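Cellulose-binding protein (Saccharophagus degradans, PDB 2X32) binds a long polyisoprenoid diphosphate in the interior of a YceI-like beta barrel and is implicated in plant cell wall breakdown. Local coordinates at residues S22-K25 / L29-H32; L7-D12 / T129-Q134; N64-D69 / R156-L161. One frame throughout, in Å; residues are numbered along the deposited sequence. Where two conformers were deposited one is given.

Contact 1 (S22-K25 / L29-H32); sequences SSKK and LETH. With OTP ((2E,6E,10E,14E,18E,22E,26E)-3,7,11,15,19,23,27,31-octamethyldotriaconta-2,6,10,14,18,22,26,30-octaenyl trihydrogen diphosphate), chain C.
The beta hairpin of strands 7-24 and 28-42, at the diphosphate end of the lipid pocket, brings Ser22 opposite Glu30 as an antiparallel hydrogen-bonded pair. Ser22 N gives its proton to Glu30 O at 2.9 Å, and Glu30 N returns one to Ser22 O at 3.1 Å. Ser23 and Leu29 form the non-hydrogen-bonded pair, and Leu29 CD1 lies against Ser23 OG and CB on the face away from the lipid.

On the pocket side Lys24 carries the contact to the head group. With CG between the backbone N and carbonyl carbon (chi1 65°) and an extended chain, NZ ends among three oxygens: OTP O2 at 2.8 Å, OTP O7 at 3.1 Å and Glu30 OE1 at 3.0 Å. O2 and O7 belong to different phosphorus atoms, so one ammonium spans the diphosphate. It meets OE1 from 39° above the carboxylate plane. A water 2.8 Å from Glu30 OE1 and 2.7 Å from Ser22 OG links the two side chains. Glu30, paired with Arg63 through OE2, probably acts as a second-shell residue that orients the ammonium. A cationic hairpin side chain reaching an anionic head group suits the lipid-binding, lipocalin-like barrel of the YceI family.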
loop_
_atom_site.group_PDB
_atom_site.type_symbol
_atom_site.label_atom_id
_atom_site.label_comp_id
_atom_site.label_asym_id
_atom_site.label_seq_id
_atom_site.Cartn_x
_atom_site.Cartn_y
_atom_site.Cartn_z
ATOM N N SER A 22 -12.820 3.122 1.764
ATOM C CA SER A 22 -13.855 2.377 2.474
ATOM C C SER A 22 -15.204 2.663 1.872
ATOM O O SER A 22 -15.422 3.714 1.315
ATOM C CB SER A 22 -13.874 2.720 3.962
ATOM O OG SER A 22 -14.216 4.063 4.151
ATOM N N SER A 23 -16.128 1.724 2.029
ATOM C CA SER A 23 -17.537 1.983 1.685
ATOM C C SER A 23 -18.405 1.624 2.866
ATOM O O SER A 23 -18.204 0.573 3.456
ATOM C CB SER A 23 -17.958 1.140 0.498
ATOM O OG SER A 23 -19.332 1.337 0.234
ATOM N N LYS A 24 -19.306 2.523 3.229
ATOM C CA LYS A 24 -20.249 2.301 4.318
ATOM C C LYS A 24 -21.648 2.565 3.848
ATOM O O LYS A 24 -21.840 3.257 2.851
ATOM C CB LYS A 24 -19.895 3.179 5.524
ATOM C CG LYS A 24 -20.031 4.704 5.302
ATOM C CD LYS A 24 -19.561 5.463 6.545
ATOM C CE LYS A 24 -19.643 6.990 6.393
ATOM N NZ LYS A 24 -18.773 7.655 7.424
ATOM N N LYS A 25 -22.629 2.006 4.553
ATOM C CA LYS A 25 -24.043 2.249 4.199
ATOM C C LYS A 25 -24.278 1.871 2.723
ATOM O O LYS A 25 -23.823 0.822 2.281
ATOM C CB LYS A 25 -24.403 3.701 4.474
ATOM C CG LYS A 25 -24.172 4.185 5.874
ATOM C CD LYS A 25 -24.477 5.675 5.917
ATOM C CE LYS A 25 -24.286 6.287 7.279
ATOM N NZ LYS A 25 -24.937 7.631 7.276
ATOM N N LEU A 29 -18.541 6.235 -0.170
ATOM C CA LEU A 29 -17.086 6.040 -0.376
ATOM C C LEU A 29 -16.254 7.133 0.253
ATOM O O LEU A 29 -16.556 8.329 0.133
ATOM C CB LEU A 29 -16.786 6.014 -1.880
ATOM C CG LEU A 29 -16.951 4.707 -2.657
ATOM C CD1 LEU A 29 -18.049 3.849 -2.216
ATOM C CD2 LEU A 29 -16.962 4.957 -4.186
ATOM N N GLU A 30 -15.173 6.743 0.918
ATOM C CA GLU A 30 -14.236 7.679 1.465
ATOM C C GLU A 30 -12.812 7.164 1.229
ATOM O O GLU A 30 -12.485 6.000 1.511
ATOM C CB GLU A 30 -14.431 7.847 2.973
ATOM C CG GLU A 30 -15.785 8.395 3.443
ATOM C CD GLU A 30 -15.927 8.319 4.963
ATOM O OE1 GLU A 30 -16.479 7.325 5.488
ATOM O OE2 GLU A 30 -15.579 9.317 5.583
ATOM N N THR A 31 -11.968 8.062 0.761
ATOM C CA THR A 31 -10.584 7.775 0.507
ATOM C C THR A 31 -9.735 8.183 1.677
ATOM O O THR A 31 -9.799 9.360 2.116
ATOM C CB THR A 31 -10.118 8.520 -0.726
ATOM O OG1 THR A 31 -10.929 8.109 -1.814
ATOM C CG2 THR A 31 -8.665 8.199 -1.047
ATOM N N HIS A 32 -8.981 7.237 2.210
ATOM C CA HIS A 32 -8.069 7.391 3.323
ATOM C C HIS A 32 -6.656 7.233 2.831
ATOM O O HIS A 32 -6.419 6.675 1.751
ATOM C CB HIS A 32 -8.384 6.315 4.383
ATOM C CG HIS A 32 -9.820 6.300 4.753
ATOM N ND1 HIS A 32 -10.677 5.254 4.469
ATOM C CD2 HIS A 32 -10.581 7.268 5.318
ATOM C CE1 HIS A 32 -11.894 5.566 4.883
ATOM N NE2 HIS A 32 -11.858 6.782 5.398
HETATM O O7 OTP C . -20.821 7.017 9.664
HETATM P P2 OTP C . -20.100 7.485 10.901
HETATM O O5 OTP C . -20.931 7.325 12.162
HETATM O O6 OTP C . -19.426 8.823 10.763
HETATM O O4 OTP C . -18.907 6.362 11.098
HETATM P P1 OTP C . -17.318 6.589 10.919
HETATM O O2 OTP C . -17.080 6.561 9.421
HETATM O O3 OTP C . -16.717 7.643 11.827
HETATM O O1 OTP C . -16.586 5.212 11.351
HETATM C C40 OTP C . -16.764 4.071 10.488
HETATM C C39 OTP C . -15.413 3.596 9.937
HETATM C C37 OTP C . -15.208 3.311 8.665
HETATM C C38 OTP C . -16.218 3.435 7.517
HETATM C C36 OTP C . -13.840 2.794 8.229
HETATM C C35 OTP C . -13.805 1.330 7.877
HETATM C C34 OTP C . -12.414 0.923 7.353
HETATM C C32 OTP C . -12.176 0.008 6.406
HETATM C C33 OTP C . -13.272 -0.670 5.656
HETATM C C31 OTP C . -10.715 -0.197 5.977
HETATM C C30 OTP C . -10.142 -1.589 6.059
HETATM C C29 OTP C . -8.724 -1.656 5.500
HETATM C C27 OTP C . -8.232 -2.687 4.820
HETATM C C28 OTP C . -8.961 -4.008 4.590
HETATM C C26 OTP C . -6.873 -2.610 4.161
HETATM C C25 OTP C . -6.144 -1.286 4.248
HETATM C C24 OTP C . -5.002 -1.119 3.232
HETATM C C22 OTP C . -3.702 -1.266 3.478
HETATM C C23 OTP C . -3.082 -1.487 4.836
HETATM C C21 OTP C . -2.751 -1.135 2.324
HETATM C C20 OTP C . -2.083 -2.477 1.922
HETATM C C19 OTP C . -1.070 -2.345 0.785
HETATM C C17 OTP C . -1.255 -2.708 -0.484
HETATM C C18 OTP C . -2.410 -3.479 -1.019
HETATM C C16 OTP C . -0.200 -2.322 -1.509
HETATM C C15 OTP C . 0.416 -3.511 -2.189
HETATM C C14 OTP C . 1.681 -3.139 -2.921
HETATM C C12 OTP C . 2.092 -3.686 -4.091
HETATM C C13 OTP C . 1.254 -4.721 -4.840
HETATM C C11 OTP C . 3.382 -3.308 -4.742
HETATM C C10 OTP C . 4.136 -2.171 -4.177
HETATM C C9 OTP C . 5.304 -1.649 -5.016
HETATM C C7 OTP C . 6.612 -1.848 -4.784
HETATM C C8 OTP C . 7.208 -2.526 -3.567
HETATM C C6 OTP C . 7.595 -1.310 -5.796
HETATM C C5 OTP C . 8.081 -2.340 -6.798
HETATM C C4 OTP C . 9.129 -1.801 -7.726
HETATM C C2 OTP C . 9.215 -2.145 -9.015
HETATM C C3 OTP C . 8.363 -3.098 -9.779
HETATM C C1 OTP C . 10.334 -1.548 -9.822
HETATM O O HOH W 1 -16.731 4.984 3.989
#

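Contact 2 (L7-D12 / T129-Q134); sequences LAYSLD and TRIMVQ. With IMD (imidazole), chain D.
Tyr9 is the first residue of 7-12 to reach segment 129-134, and its ring does so in two ways. CE1 stands 4.0 Å from Thr129 O, which approaches the ring edge near its plane. Over one face, displaced toward the rim, lies the terminal methyl of Ile131, Tyr9 CE1 and Ile131 CD1 being 4.2 Å apart. The backbone is irregular here: Ala8 and Tyr9 both face Ile41 of strand 28-42, a classic beta bulge, just where the chain turns a corner.

The two segments are not paired strands. Their closest CA atoms, those of Tyr9 and Thr129, are 8.5 Å apart, because strand 167-177 runs between strands 7-24 and 130-142 in the curled antiparallel sheet and bonds to both. Side chains therefore bridge across it. Inside the barrel, the Ile131 side chain also comes within about 4 Å of the bound polyisoprenoid.

At Asp12 the bridge becomes ionic. OD2 alone receives both end nitrogens of Arg130, NH1 and NH2, each at 3.0 Å, with OD2 lying almost in the guanidinium plane. The carboxylate and guanidinium planes are 70° apart; NH1 uses the anti lone pair of OD2, and NH2 comes from 38° above the carboxylate. Arg130 reaches this far by an arm extended from CG to NE, turned at its last torsion (chi4 81°). NH1 also forms a salt bridge with Glu177 of the intervening strand, and Asp12 OD1 is occupied by Thr14 OG1 and Ala15 N. A leucine in place of Arg130 would probably leave Asp12 and Glu177 as two nearby negative charges without their shared cation.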
loop_
_atom_site.group_PDB
_atom_site.type_symbol
_atom_site.label_atom_id
_atom_site.label_comp_id
_atom_site.label_asym_id
_atom_site.label_seq_id
_atom_site.Cartn_x
_atom_site.Cartn_y
_atom_site.Cartn_z
ATOM N N LEU A 7 21.556 -0.572 -1.664
ATOM C CA LEU A 7 20.341 -0.110 -2.326
ATOM C C LEU A 7 20.643 0.403 -3.697
ATOM O O LEU A 7 21.606 1.183 -3.915
ATOM C CB LEU A 7 19.677 1.034 -1.567
ATOM C CG LEU A 7 19.086 0.646 -0.248
ATOM C CD1 LEU A 7 18.614 1.951 0.446
ATOM C CD2 LEU A 7 17.996 -0.382 -0.359
ATOM N N ALA A 8 19.875 -0.098 -4.649
ATOM C CA ALA A 8 19.845 0.402 -6.006
ATOM C C ALA A 8 18.964 1.623 -6.105
ATOM O O ALA A 8 19.192 2.503 -6.934
ATOM C CB ALA A 8 19.387 -0.677 -6.994
ATOM N N TYR A 9 17.902 1.621 -5.291
ATOM C CA TYR A 9 16.933 2.723 -5.224
ATOM C C TYR A 9 16.460 2.950 -3.807
ATOM O O TYR A 9 16.338 2.020 -3.029
ATOM C CB TYR A 9 15.686 2.537 -6.099
ATOM C CG TYR A 9 15.952 2.410 -7.574
ATOM C CD1 TYR A 9 15.791 3.473 -8.435
ATOM C CD2 TYR A 9 16.356 1.182 -8.105
ATOM C CE1 TYR A 9 16.090 3.309 -9.810
ATOM C CE2 TYR A 9 16.650 1.041 -9.405
ATOM C CZ TYR A 9 16.492 2.071 -10.251
ATOM O OH TYR A 9 16.804 1.789 -11.600
ATOM N N SER A 10 16.105 4.205 -3.512
ATOM C CA SER A 10 15.454 4.555 -2.262
ATOM C C SER A 10 14.085 5.171 -2.540
ATOM O O SER A 10 13.923 5.920 -3.508
ATOM C CB SER A 10 16.303 5.542 -1.486
ATOM O OG SER A 10 17.498 4.941 -1.002
ATOM N N LEU A 11 13.113 4.865 -1.704
ATOM C CA LEU A 11 11.803 5.529 -1.823
ATOM C C LEU A 11 11.895 7.037 -1.494
ATOM O O LEU A 11 12.448 7.441 -0.474
ATOM C CB LEU A 11 10.719 4.873 -0.953
ATOM C CG LEU A 11 9.294 5.378 -1.258
ATOM C CD1 LEU A 11 8.727 4.684 -2.464
ATOM C CD2 LEU A 11 8.344 5.144 -0.013
ATOM N N ASP A 12 11.342 7.860 -2.389
ATOM C CA ASP A 12 11.096 9.273 -2.114
ATOM C C ASP A 12 9.783 9.314 -1.335
ATOM O O ASP A 12 8.716 9.315 -1.879
ATOM C CB ASP A 12 10.961 10.035 -3.440
ATOM C CG ASP A 12 10.715 11.548 -3.263
ATOM O OD1 ASP A 12 10.334 11.996 -2.147
ATOM O OD2 ASP A 12 10.896 12.294 -4.247
ATOM N N THR A 129 17.819 8.710 -12.989
ATOM C CA THR A 129 17.844 8.166 -11.644
ATOM C C THR A 129 16.476 7.886 -11.026
ATOM O O THR A 129 16.415 7.246 -9.977
ATOM C CB THR A 129 18.548 9.122 -10.689
ATOM O OG1 THR A 129 17.907 10.384 -10.792
ATOM C CG2 THR A 129 20.009 9.309 -11.091
ATOM N N ARG A 130 15.381 8.295 -11.650
ATOM C CA ARG A 130 14.079 8.258 -10.965
ATOM C C ARG A 130 13.079 7.439 -11.730
ATOM O O ARG A 130 13.010 7.561 -12.941
ATOM C CB ARG A 130 13.535 9.679 -10.789
ATOM C CG ARG A 130 12.327 9.823 -9.927
ATOM C CD ARG A 130 11.938 11.321 -9.840
ATOM N NE ARG A 130 10.820 11.617 -8.970
ATOM C CZ ARG A 130 10.889 11.729 -7.653
ATOM N NH1 ARG A 130 11.986 11.472 -6.962
ATOM N NH2 ARG A 130 9.821 12.066 -6.989
ATOM N N ILE A 131 12.344 6.591 -11.010
ATOM C CA ILE A 131 11.287 5.816 -11.596
ATOM C C ILE A 131 10.005 5.997 -10.788
ATOM O O ILE A 131 10.036 6.353 -9.603
ATOM C CB ILE A 131 11.685 4.312 -11.713
ATOM C CG1 ILE A 131 11.770 3.710 -10.325
ATOM C CG2 ILE A 131 12.956 4.108 -12.576
ATOM C CD1 ILE A 131 12.070 2.205 -10.325
ATOM N N MET A 132 8.882 5.788 -11.458
ATOM C CA MET A 132 7.545 5.872 -10.890
ATOM C C MET A 132 6.854 4.505 -11.032
ATOM O O MET A 132 6.794 3.943 -12.159
ATOM C CB MET A 132 6.738 6.979 -11.579
ATOM C CG MET A 132 5.333 7.129 -11.016
ATOM S SD MET A 132 4.379 8.427 -11.864
ATOM C CE MET A 132 4.468 7.931 -13.571
ATOM N N VAL A 133 6.336 4.003 -9.916
ATOM C CA VAL A 133 5.684 2.701 -9.868
ATOM C C VAL A 133 4.287 2.843 -9.329
ATOM O O VAL A 133 4.067 3.421 -8.273
ATOM C CB VAL A 133 6.472 1.682 -8.990
ATOM C CG1 VAL A 133 5.866 0.283 -9.073
ATOM C CG2 VAL A 133 7.953 1.652 -9.427
ATOM N N GLN A 134 3.336 2.297 -10.063
ATOM C CA GLN A 134 1.955 2.398 -9.612
ATOM C C GLN A 134 1.156 1.163 -9.993
ATOM O O GLN A 134 1.545 0.396 -10.876
ATOM C CB GLN A 134 1.370 3.718 -10.133
ATOM C CG GLN A 134 1.259 3.778 -11.683
ATOM C CD GLN A 134 0.855 5.118 -12.167
ATOM O OE1 GLN A 134 -0.141 5.695 -11.695
ATOM N NE2 GLN A 134 1.641 5.660 -13.098
HETATM N N1 IMD D . -3.642 5.854 -8.819
HETATM C C2 IMD D . -2.689 6.278 -9.700
HETATM N N3 IMD D . -2.176 5.175 -10.315
HETATM C C4 IMD D . -2.772 4.049 -9.848
HETATM C C5 IMD D . -3.692 4.485 -8.896
#

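Contact 3 (N64-D69 / R156-L161); sequences NGRMRD and RNLASL. With OTP ((2E,6E,10E,14E,18E,22E,26E)-3,7,11,15,19,23,27,31-octamethyldotriaconta-2,6,10,14,18,22,26,30-octaenyl trihydrogen diphosphate), chain C.
Leu158 meets Arg66 where the C-terminal end of helix 149-158 comes beside helix 61-72, a small surface contact burying 122 Å² in all. Two residues before it, Arg156 prepares the turn that follows. Its NH1 donates to Leu161 O at 2.8 Å, lying in the carbonyl plane, and its NH2 makes a salt bridge to Glu153 one turn back, so two of its nitrogens are engaged by different partners.

Leu158 supplies the touching surface. Its CB sits over one face of the Arg66 guanidinium, toward the rim, 3.9 Å from NH1, while CD1 reaches back along the arginine to 4.1 Å from NE. Arg66 can lie across the leucine in this way because CG is anti to its carbonyl carbon (chi1 -70°) and the chain is stretched from there to NE. The contact is van der Waals in kind, aliphatic carbon against the face of a flat cation.

Ala159 turns its methyl to the ligand, CB standing 3.5 Å from OTP O4, the oxygen joining the two phosphorus atoms. At Ser160 phi becomes positive (56°), and two bonds back into the last turn, one from Leu161 N to Arg156 O at 3.0 Å and a weak one from Ser160 N to Asn157 O, form the Schellman motif that ends the helix. The chain can then swing back so that Leu161 packs its methyls on the diphosphate: CD2 is 3.5 Å from OTP O7, and CD1 is 3.6 Å from OTP O4. Arg66 NH1 stays 5.1 Å from OTP O3, too far for a direct bond, though its charge would probably still be felt by the phosphate.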
loop_
_atom_site.group_PDB
_atom_site.type_symbol
_atom_site.label_atom_id
_atom_site.label_comp_id
_atom_site.label_asym_id
_atom_site.label_seq_id
_atom_site.Cartn_x
_atom_site.Cartn_y
_atom_site.Cartn_z
ATOM N N ASN A 64 -9.327 7.906 13.208
ATOM C CA ASN A 64 -7.941 7.446 13.071
ATOM C C ASN A 64 -7.545 6.582 14.238
ATOM O O ASN A 64 -6.901 5.561 14.065
ATOM C CB ASN A 64 -6.946 8.602 12.978
ATOM C CG ASN A 64 -7.168 9.519 11.782
ATOM O OD1 ASN A 64 -7.731 9.087 10.764
ATOM N ND2 ASN A 64 -6.613 10.764 11.863
ATOM N N GLY A 65 -7.915 6.996 15.442
ATOM C CA GLY A 65 -7.555 6.257 16.627
ATOM C C GLY A 65 -8.209 4.883 16.656
ATOM O O GLY A 65 -7.565 3.891 17.012
ATOM N N ARG A 66 -9.483 4.843 16.274
ATOM C CA ARG A 66 -10.208 3.568 16.224
ATOM C C ARG A 66 -9.549 2.664 15.175
ATOM O O ARG A 66 -9.414 1.461 15.384
ATOM C CB ARG A 66 -11.681 3.786 15.916
ATOM C CG ARG A 66 -12.436 4.448 17.067
ATOM C CD ARG A 66 -13.774 4.900 16.600
ATOM N NE ARG A 66 -14.588 5.398 17.725
ATOM C CZ ARG A 66 -15.882 5.711 17.633
ATOM N NH1 ARG A 66 -16.547 5.566 16.479
ATOM N NH2 ARG A 66 -16.527 6.147 18.719
ATOM N N MET A 67 -9.131 3.224 14.033
ATOM C CA MET A 67 -8.466 2.385 13.058
ATOM C C MET A 67 -7.117 1.870 13.578
ATOM O O MET A 67 -6.793 0.694 13.408
ATOM C CB MET A 67 -8.311 3.102 11.727
ATOM C CG MET A 67 -9.610 3.286 10.959
ATOM S SD MET A 67 -9.132 3.814 9.319
ATOM C CE MET A 67 -8.523 2.267 8.660
ATOM N N ARG A 68 -6.332 2.692 14.254
ATOM C CA ARG A 68 -5.084 2.201 14.819
ATOM C C ARG A 68 -5.284 1.148 15.886
ATOM O O ARG A 68 -4.612 0.129 15.908
ATOM C CB ARG A 68 -4.252 3.357 15.379
ATOM C CG ARG A 68 -3.783 4.409 14.394
ATOM C CD ARG A 68 -2.951 5.516 15.047
ATOM N NE ARG A 68 -3.644 6.070 16.266
ATOM C CZ ARG A 68 -4.321 7.211 16.333
ATOM N NH1 ARG A 68 -4.433 8.007 15.290
ATOM N NH2 ARG A 68 -4.912 7.588 17.486
ATOM N N ASP A 69 -6.210 1.400 16.801
ATOM C CA ASP A 69 -6.392 0.574 17.979
ATOM C C ASP A 69 -7.135 -0.724 17.717
ATOM O O ASP A 69 -6.741 -1.773 18.249
ATOM C CB ASP A 69 -7.122 1.379 19.054
ATOM C CG ASP A 69 -6.290 2.569 19.573
ATOM O OD1 ASP A 69 -5.053 2.612 19.334
ATOM O OD2 ASP A 69 -6.910 3.455 20.184
ATOM N N ARG A 156 -17.862 -0.855 12.937
ATOM C CA ARG A 156 -19.279 -0.765 12.535
ATOM C C ARG A 156 -20.146 -0.566 13.763
ATOM O O ARG A 156 -21.035 0.329 13.779
ATOM C CB ARG A 156 -19.716 -1.999 11.734
ATOM C CG ARG A 156 -21.110 -1.869 11.188
ATOM C CD ARG A 156 -21.532 -3.092 10.416
ATOM N NE ARG A 156 -21.765 -4.253 11.265
ATOM C CZ ARG A 156 -22.860 -4.413 12.017
ATOM N NH1 ARG A 156 -23.800 -3.477 12.078
ATOM N NH2 ARG A 156 -23.017 -5.509 12.736
ATOM N N ASN A 157 -19.917 -1.414 14.768
ATOM C CA ASN A 157 -20.737 -1.407 15.969
ATOM C C ASN A 157 -20.505 -0.119 16.765
ATOM O O ASN A 157 -21.467 0.440 17.339
ATOM C CB ASN A 157 -20.487 -2.659 16.808
ATOM C CG ASN A 157 -21.134 -3.906 16.217
ATOM O OD1 ASN A 157 -20.495 -4.948 16.079
ATOM N ND2 ASN A 157 -22.439 -3.826 15.933
ATOM N N LEU A 158 -19.278 0.412 16.759
ATOM C CA LEU A 158 -18.978 1.653 17.456
ATOM C C LEU A 158 -19.672 2.857 16.824
ATOM O O LEU A 158 -20.044 3.806 17.522
ATOM C CB LEU A 158 -17.492 1.933 17.497
ATOM C CG LEU A 158 -16.680 1.188 18.537
ATOM C CD1 LEU A 158 -15.208 1.385 18.314
ATOM C CD2 LEU A 158 -17.119 1.596 19.951
ATOM N N ALA A 159 -19.822 2.796 15.505
ATOM C CA ALA A 159 -20.492 3.840 14.723
ATOM C C ALA A 159 -21.997 3.664 14.582
ATOM O O ALA A 159 -22.657 4.490 13.929
ATOM C CB ALA A 159 -19.873 3.855 13.350
ATOM N N SER A 160 -22.536 2.573 15.108
ATOM C CA SER A 160 -23.942 2.212 14.901
ATOM C C SER A 160 -24.345 2.099 13.409
ATOM O O SER A 160 -25.464 2.460 13.008
ATOM C CB SER A 160 -24.880 3.221 15.613
ATOM O OG SER A 160 -24.492 3.478 16.974
ATOM N N LEU A 161 -23.428 1.621 12.582
ATOM C CA LEU A 161 -23.658 1.547 11.159
ATOM C C LEU A 161 -24.246 0.204 10.801
ATOM O O LEU A 161 -24.026 -0.787 11.485
ATOM C CB LEU A 161 -22.348 1.766 10.370
ATOM C CG LEU A 161 -21.837 3.208 10.331
ATOM C CD1 LEU A 161 -20.378 3.358 9.829
ATOM C CD2 LEU A 161 -22.740 4.046 9.402
HETATM O O7 OTP C . -20.821 7.017 9.664
HETATM P P2 OTP C . -20.100 7.485 10.901
HETATM O O5 OTP C . -20.931 7.325 12.162
HETATM O O6 OTP C . -19.426 8.823 10.763
HETATM O O4 OTP C . -18.907 6.362 11.098
HETATM P P1 OTP C . -17.318 6.589 10.919
HETATM O O2 OTP C . -17.080 6.561 9.421
HETATM O O3 OTP C . -16.717 7.643 11.827
HETATM O O1 OTP C . -16.586 5.212 11.351
HETATM C C40 OTP C . -16.764 4.071 10.488
HETATM C C39 OTP C . -15.413 3.596 9.937
HETATM C C37 OTP C . -15.208 3.311 8.665
HETATM C C38 OTP C . -16.218 3.435 7.517
HETATM C C36 OTP C . -13.840 2.794 8.229
HETATM C C35 OTP C . -13.805 1.330 7.877
HETATM C C34 OTP C . -12.414 0.923 7.353
HETATM C C32 OTP C . -12.176 0.008 6.406
HETATM C C33 OTP C . -13.272 -0.670 5.656
HETATM C C31 OTP C . -10.715 -0.197 5.977
HETATM C C30 OTP C . -10.142 -1.589 6.059
HETATM C C29 OTP C . -8.724 -1.656 5.500
HETATM C C27 OTP C . -8.232 -2.687 4.820
HETATM C C28 OTP C . -8.961 -4.008 4.590
HETATM C C26 OTP C . -6.873 -2.610 4.161
HETATM C C25 OTP C . -6.144 -1.286 4.248
HETATM C C24 OTP C . -5.002 -1.119 3.232
HETATM C C22 OTP C . -3.702 -1.266 3.478
HETATM C C23 OTP C . -3.082 -1.487 4.836
HETATM C C21 OTP C . -2.751 -1.135 2.324
HETATM C C20 OTP C . -2.083 -2.477 1.922
HETATM C C19 OTP C . -1.070 -2.345 0.785
HETATM C C17 OTP C . -1.255 -2.708 -0.484
HETATM C C18 OTP C . -2.410 -3.479 -1.019
HETATM C C16 OTP C . -0.200 -2.322 -1.509
HETATM C C15 OTP C . 0.416 -3.511 -2.189
HETATM C C14 OTP C . 1.681 -3.139 -2.921
HETATM C C12 OTP C . 2.092 -3.686 -4.091
HETATM C C13 OTP C . 1.254 -4.721 -4.840
HETATM C C11 OTP C . 3.382 -3.308 -4.742
HETATM C C10 OTP C . 4.136 -2.171 -4.177
HETATM C C9 OTP C . 5.304 -1.649 -5.016
HETATM C C7 OTP C . 6.612 -1.848 -4.784
HETATM C C8 OTP C . 7.208 -2.526 -3.567
HETATM C C6 OTP C . 7.595 -1.310 -5.796
HETATM C C5 OTP C . 8.081 -2.340 -6.798
HETATM C C4 OTP C . 9.129 -1.801 -7.726
HETATM C C2 OTP C . 9.215 -2.145 -9.015
HETATM C C3 OTP C . 8.363 -3.098 -9.779
HETATM C C1 OTP C . 10.334 -1.548 -9.822
#

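How the contacts relate
From the N terminus, contact 2 opens first, at 7-12 on strand 7-24. The strand's far end turns into strand 28-42, and contact 1 closes that short hairpin, wholly within the span of contact 2. Contact 3 opens next, at 64-69, before contact 2 has closed at 129-134, and closes only at 156-161, so contacts 2 and 3 cross. Contacts 1 and 3 are in series yet touch, Lys25 CE lying 3.5 Å from Leu161 CD2, and both border the diphosphate. Contact 2, its centre about 30 Å from that of contact 1, ties strands 7-24 and 130-142 at the opposite end of the barrel; contact 3 sets helix 61-72 against the end of helix 149-158.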